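Local coordinates for carbonic anhydrase (Coccomyxa sp. PA, PDB 3UCJ) that catalyses the reversible hydration of carbon dioxide to hydrogencarbonate as a zinc-dependent beta-class enzyme, here inhibited by acetazolamide, at the interface of chains A and B. Sequence-based numbering; all coordinates share one arbitrary frame. Chains: chain A/B, Carbonic anhydrase.

Contact 1: the interface of chains A and B. Residues chain A 7, 9, 13; chain B 99, 182, 184, 186, 197, 201.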
# COMPACT_ATOMS: atom_id res chain seq x y z
N ALA A 7 4.40 33.48 -1.92
CA ALA A 7 4.50 32.23 -2.63
C ALA A 7 4.71 32.42 -4.17
O ALA A 7 4.54 31.50 -4.98
CB ALA A 7 3.25 31.40 -2.32
N LEU A 9 6.21 32.29 -7.72
CA LEU A 9 7.27 31.43 -8.28
C LEU A 9 8.21 32.08 -9.28
O LEU A 9 9.10 31.41 -9.80
CB LEU A 9 6.65 30.23 -8.98
CG LEU A 9 6.06 29.09 -8.18
CD1 LEU A 9 5.51 27.99 -9.24
CD2 LEU A 9 7.05 28.53 -7.16
N LEU A 13 11.15 30.16 -11.54
CA LEU A 13 10.97 30.00 -12.99
C LEU A 13 12.10 30.65 -13.80
O LEU A 13 12.50 30.13 -14.86
CB LEU A 13 9.59 30.55 -13.42
CG LEU A 13 8.37 29.87 -12.73
CD1 LEU A 13 7.07 30.64 -13.02
CD2 LEU A 13 8.36 28.45 -13.31
N LEU B 99 5.79 21.88 -4.76
CA LEU B 99 5.77 21.95 -6.21
C LEU B 99 5.26 20.57 -6.68
O LEU B 99 5.87 19.52 -6.40
CB LEU B 99 7.21 22.08 -6.71
CG LEU B 99 7.89 23.38 -6.24
CD1 LEU B 99 9.37 23.32 -6.88
CD2 LEU B 99 7.10 24.55 -6.69
N SER B 182 2.32 26.70 0.60
CA SER B 182 1.65 26.96 -0.64
C SER B 182 1.86 25.72 -1.54
O SER B 182 2.80 24.94 -1.33
CB SER B 182 2.27 28.18 -1.33
OG SER B 182 3.65 27.93 -1.62
N HIS B 184 1.79 24.38 -5.65
CA HIS B 184 1.94 24.91 -7.02
C HIS B 184 1.77 23.83 -8.09
O HIS B 184 2.47 22.84 -8.03
CB HIS B 184 3.32 25.49 -7.15
CG HIS B 184 3.64 26.50 -6.08
ND1 HIS B 184 3.45 27.86 -6.27
CD2 HIS B 184 4.06 26.36 -4.80
CE1 HIS B 184 3.74 28.51 -5.15
NE2 HIS B 184 4.12 27.63 -4.24
N ILE B 186 2.70 22.85 -11.62
CA ILE B 186 3.61 23.20 -12.68
C ILE B 186 3.79 22.05 -13.67
O ILE B 186 3.47 20.95 -13.36
CB ILE B 186 4.96 23.66 -12.13
CG1 ILE B 186 5.59 22.59 -11.27
CG2 ILE B 186 4.78 24.92 -11.31
CD1 ILE B 186 7.00 22.80 -10.98
N GLU B 197 3.97 27.43 -15.32
CA GLU B 197 3.03 27.39 -14.18
C GLU B 197 1.66 27.12 -14.76
O GLU B 197 1.17 27.89 -15.62
CB GLU B 197 3.14 28.73 -13.48
CG GLU B 197 2.31 28.92 -12.23
CD GLU B 197 2.69 30.27 -11.57
OE1 GLU B 197 2.94 31.26 -12.34
OE2 GLU B 197 2.81 30.33 -10.32
N PRO B 201 -0.21 30.14 -7.35
CA PRO B 201 -0.01 29.64 -6.01
C PRO B 201 -1.33 29.51 -5.22
O PRO B 201 -2.27 30.35 -5.31
CB PRO B 201 0.91 30.69 -5.38
CG PRO B 201 1.70 31.19 -6.61
CD PRO B 201 0.63 31.33 -7.62
O HOH W 1 3.82 32.49 -9.20

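Contact 2: the interface of chains A and B. Residues chain A 49-51, 105; chain B 34, 37-38, 40, 63.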
# COMPACT_ATOMS: atom_id res chain seq x y z
N ASP A 49 15.82 12.93 0.84
CA ASP A 49 16.63 14.00 1.50
C ASP A 49 17.11 15.04 0.47
O ASP A 49 17.68 14.68 -0.55
CB ASP A 49 17.84 13.30 2.12
CG ASP A 49 18.66 14.24 3.05
OD1 ASP A 49 19.15 15.28 2.56
OD2 ASP A 49 18.70 13.97 4.26
N SER A 50 16.80 16.29 0.75
CA SER A 50 17.09 17.46 -0.09
C SER A 50 18.56 17.65 -0.42
O SER A 50 18.87 18.47 -1.29
CB SER A 50 16.56 18.75 0.57
OG SER A 50 17.29 19.03 1.78
N ARG A 51 19.46 16.91 0.24
CA ARG A 51 20.88 17.10 0.01
C ARG A 51 21.44 16.16 -1.03
O ARG A 51 22.68 16.16 -1.30
CB ARG A 51 21.62 16.97 1.32
CG ARG A 51 21.25 18.07 2.22
CD ARG A 51 21.73 17.76 3.65
NE ARG A 51 21.10 16.54 4.24
CZ ARG A 51 21.53 15.95 5.36
NH1 ARG A 51 22.63 16.41 6.02
NH2 ARG A 51 20.92 14.82 5.77
N ASN A 105 24.15 10.56 7.53
CA ASN A 105 23.34 11.63 8.07
C ASN A 105 21.84 11.52 7.64
O ASN A 105 21.11 12.50 7.57
CB ASN A 105 23.92 13.07 7.82
CG ASN A 105 23.40 14.09 8.81
OD1 ASN A 105 22.66 15.04 8.47
ND2 ASN A 105 23.86 13.97 10.09
N VAL B 34 25.97 21.61 4.65
CA VAL B 34 24.79 20.74 4.84
C VAL B 34 25.22 19.36 5.36
O VAL B 34 24.45 18.40 5.23
CB VAL B 34 23.97 20.60 3.52
CG1 VAL B 34 23.30 21.91 3.17
CG2 VAL B 34 24.82 20.00 2.38
N SER B 37 22.60 18.68 8.66
CA SER B 37 21.20 19.10 8.75
C SER B 37 20.73 19.56 7.36
O SER B 37 21.58 19.70 6.44
CB SER B 37 20.96 20.24 9.78
OG SER B 37 21.59 21.43 9.29
N GLN B 38 19.42 19.74 7.19
CA GLN B 38 18.83 20.31 5.96
C GLN B 38 17.73 21.19 6.37
O GLN B 38 17.02 20.93 7.36
CB GLN B 38 18.28 19.21 5.00
CG GLN B 38 17.10 18.37 5.68
CD GLN B 38 16.65 17.15 4.80
OE1 GLN B 38 16.49 17.26 3.57
NE2 GLN B 38 16.41 16.02 5.46
N PRO B 40 15.35 22.60 3.74
CA PRO B 40 14.85 23.01 2.43
C PRO B 40 13.60 23.82 2.54
O PRO B 40 12.75 23.61 3.48
CB PRO B 40 14.53 21.65 1.73
CG PRO B 40 14.22 20.69 2.90
CD PRO B 40 15.33 21.12 3.95
N GLY B 63 20.20 20.77 -0.45
CA GLY B 63 19.59 21.29 0.74
C GLY B 63 18.47 22.19 0.44
O GLY B 63 17.93 22.81 1.34

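Contact 3: the interface of chains A and B. Residues chain A 99, 184, 186, 197, 201; chain B 7-9, 13.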
# COMPACT_ATOMS: atom_id res chain seq x y z
N LEU A 99 21.15 1.56 -9.27
CA LEU A 99 21.99 2.10 -8.23
C LEU A 99 21.08 2.21 -6.98
O LEU A 99 20.05 2.89 -7.07
CB LEU A 99 22.39 3.49 -8.64
CG LEU A 99 23.15 3.69 -9.99
CD1 LEU A 99 23.33 5.17 -10.31
CD2 LEU A 99 24.48 2.88 -9.86
N HIS A 184 23.85 -2.21 -7.74
CA HIS A 184 24.95 -1.56 -7.03
C HIS A 184 24.58 -0.97 -5.70
O HIS A 184 23.63 -0.13 -5.64
CB HIS A 184 25.49 -0.45 -7.91
CG HIS A 184 25.78 -0.93 -9.31
ND1 HIS A 184 27.03 -1.39 -9.70
CD2 HIS A 184 24.96 -1.14 -10.37
CE1 HIS A 184 26.98 -1.78 -10.96
NE2 HIS A 184 25.74 -1.65 -11.39
N ILE A 186 25.55 1.65 -3.11
CA ILE A 186 26.42 2.80 -2.92
C ILE A 186 25.90 3.69 -1.80
O ILE A 186 24.72 3.55 -1.32
CB ILE A 186 26.55 3.62 -4.22
CG1 ILE A 186 25.14 4.03 -4.76
CG2 ILE A 186 27.22 2.83 -5.27
CD1 ILE A 186 25.22 5.16 -5.88
N GLU A 197 31.43 3.20 -3.08
CA GLU A 197 30.90 1.90 -3.40
C GLU A 197 30.95 0.94 -2.21
O GLU A 197 32.04 0.49 -1.78
CB GLU A 197 31.59 1.32 -4.65
CG GLU A 197 31.08 -0.04 -5.15
CD GLU A 197 31.84 -0.51 -6.39
OE1 GLU A 197 33.07 -0.30 -6.42
OE2 GLU A 197 31.25 -1.06 -7.36
N PRO A 201 29.58 -4.67 -8.05
CA PRO A 201 28.42 -4.95 -8.90
C PRO A 201 27.92 -6.38 -8.75
O PRO A 201 28.75 -7.32 -8.63
CB PRO A 201 28.98 -4.71 -10.31
CG PRO A 201 30.02 -3.64 -10.11
CD PRO A 201 30.68 -4.04 -8.84
N ALA B 7 29.59 -3.69 -16.26
CA ALA B 7 28.98 -3.20 -15.01
C ALA B 7 29.91 -2.43 -14.01
O ALA B 7 29.44 -1.96 -12.96
CB ALA B 7 28.17 -4.31 -14.31
N ASP B 8 31.20 -2.28 -14.33
CA ASP B 8 32.08 -1.57 -13.42
C ASP B 8 31.64 -0.10 -13.24
O ASP B 8 31.19 0.51 -14.21
CB ASP B 8 33.54 -1.66 -13.92
CG ASP B 8 34.48 -0.81 -13.11
OD1 ASP B 8 35.06 -1.32 -12.13
OD2 ASP B 8 34.62 0.38 -13.43
N LEU B 9 31.73 0.47 -12.02
CA LEU B 9 31.25 1.86 -11.69
C LEU B 9 32.29 2.98 -11.69
O LEU B 9 31.93 4.12 -11.41
CB LEU B 9 30.63 1.93 -10.26
CG LEU B 9 29.25 1.39 -9.84
CD1 LEU B 9 28.87 1.91 -8.36
CD2 LEU B 9 28.20 1.69 -10.88
N LEU B 13 31.84 6.92 -10.66
CA LEU B 13 32.49 7.46 -9.43
C LEU B 13 33.41 8.62 -9.74
O LEU B 13 33.45 9.67 -9.04
CB LEU B 13 33.23 6.33 -8.72
CG LEU B 13 32.31 5.22 -8.21
CD1 LEU B 13 33.16 4.07 -7.64
CD2 LEU B 13 31.40 5.84 -7.14
O HOH W 2 32.51 -1.06 -9.60

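Contact 1: the interface of chains A and B
A:Leu9, just ahead of helix 10-26, lays its branched end on the imidazole of B:His184 in strand 182-189. The packing is mainly apolar. Methyl CD2 of A:Leu9 sits over one face of the B:His184 ring in a CH-pi contact, 3.9 Å from the ring centroid and displaced toward the rim, while CG of A:Leu9 lies 3.5 Å from ND1 of B:His184. CD1 of A:Leu9 packs on CG2 of B:Ile186 at 3.8 Å, and CD2 also meets CD2 of B:Leu99 on the neighbouring strand 97-103. Further up the N-terminal segment, CB of A:Ala7 rests on CB of B:Ser182 at 3.5 Å and near the ring of B:Pro201. Polar contacts frame this packing. The hydroxyl OG of B:Ser182 is hydrogen-bonded to B:His184 NE2 at 2.7 Å, which limits how the imidazole can turn beneath the leucine. Water 1 joins the chains: it lies 2.8 Å from the backbone N of A:Leu9 and 2.6 Å from the carboxylate oxygen OE2 of B:Glu197. The glutamate reaches it with an extended side chain, CG anti to the backbone N (chi1 -178°). Together these contacts fasten the N-terminal arm of chain A to the sheet of chain B, probably helping to hold the pair together.

Contact 2: the interface of chains A and B
The amide oxygen OE1 of B:Gln38 is gripped by two donors of A:Ser50: the hydroxyl OG at 2.6 Å, in the carbonyl plane on a lone pair, and the backbone N at 3.0 Å, tilted from that plane. A chi1 of 67° tucks OG of A:Ser50 beside its backbone N, which shares its acceptor. A:Ser50 is also held at its carbonyl O, which accepts from the backbone N of B:Gly63 at 2.8 Å. A:Arg51 bends at chi3 (-62°), its guanidinium meeting partners at its edge. NE and NH2 clasp the carboxylate of A:Asp49 side-on, one nitrogen to each oxygen; NH1 and NH2 take OD1 and the backbone O of A:Asn105 end-on. NH1 of A:Arg51 also crosses to the carbonyl O of B:Val34 at 2.8 Å, nearly in the guanidinium plane. A leucine in place of A:Arg51 would probably leave the A:Asp49 carboxylate without its charged mate, held at OD1 by the backbone N, and B:Val34 O without this donor. The conserved A:Asp49–A:Arg51 dyad lies beside the zinc; A:Asp49 and B:Gln38 also line the acetazolamide pocket, so this interface borders the active site. The amide of B:Gln38 lies nearly parallel to that carboxylate, its NE2 3.3 Å from OD2 of A:Asp49.

Contact 3: the interface of chains A and B
With chi1 at -75°, CG of B:Leu9 lies beside its own backbone N, and chi2 of -169° directs CD1 and CD2 to different partners on chain A. A:His184 meets it with a ring turned roughly crosswise to its side-chain stem (chi2 -93°), which presents a face to the leucine. CD2 of B:Leu9 caps that face as a CH-pi contact, 3.8 Å from the centroid of the A:His184 ring but shifted toward the rim, with ND1 of A:His184 its nearest ring atom at 3.5 Å. Leucine and histidine run past each other in opposite directions. CD2 of B:Leu9 also touches CD2 of A:Leu99 at 4.0 Å, while CD1 of B:Leu9 packs against CG2 of A:Ile186 at 3.6 Å. The backbone carbonyl of B:Ala7 also approaches the ring, its O 3.2 Å from CE1 of A:His184 and 3.4 Å from CG of A:Pro201. The extended side chain of A:Glu197 passes the leucine at an angle, its carboxylate oxygen OE2 being 3.9 Å from CD1 of B:Leu9. Water 2 lies 2.6 Å from OE2 of A:Glu197 and also meets the backbone N of B:Leu9, tying the residue just ahead of helix 10-26 to strand 194-197. The leucine is thereby clasped between imidazole, aliphatic methyls and carboxylate, and this grip secures the N-terminal arm of chain B on the sheet of chain A, which is likely to stabilise the subunit pair.

Contact 1 and contact 3 are twins related by the two-fold axis: each sets the N-terminal arm of one chain on strands 97-103, 182-189, 194-197 and 200-202 of the other. Their C-alpha centres stand about 36 Å apart, toward opposite ends of the pair. Contact 2 lies between them, its centre about 21 Å from that of contact 1 and 23 Å from that of contact 3; it uses mainly loop residues, with B:Val34 ending 3-10 helix 32-34, and shares none with either. The N-terminal arms thus probably brace the dimer peripherally, while contact 2 probably couples assembly to active-site shape within the deposited tetramer.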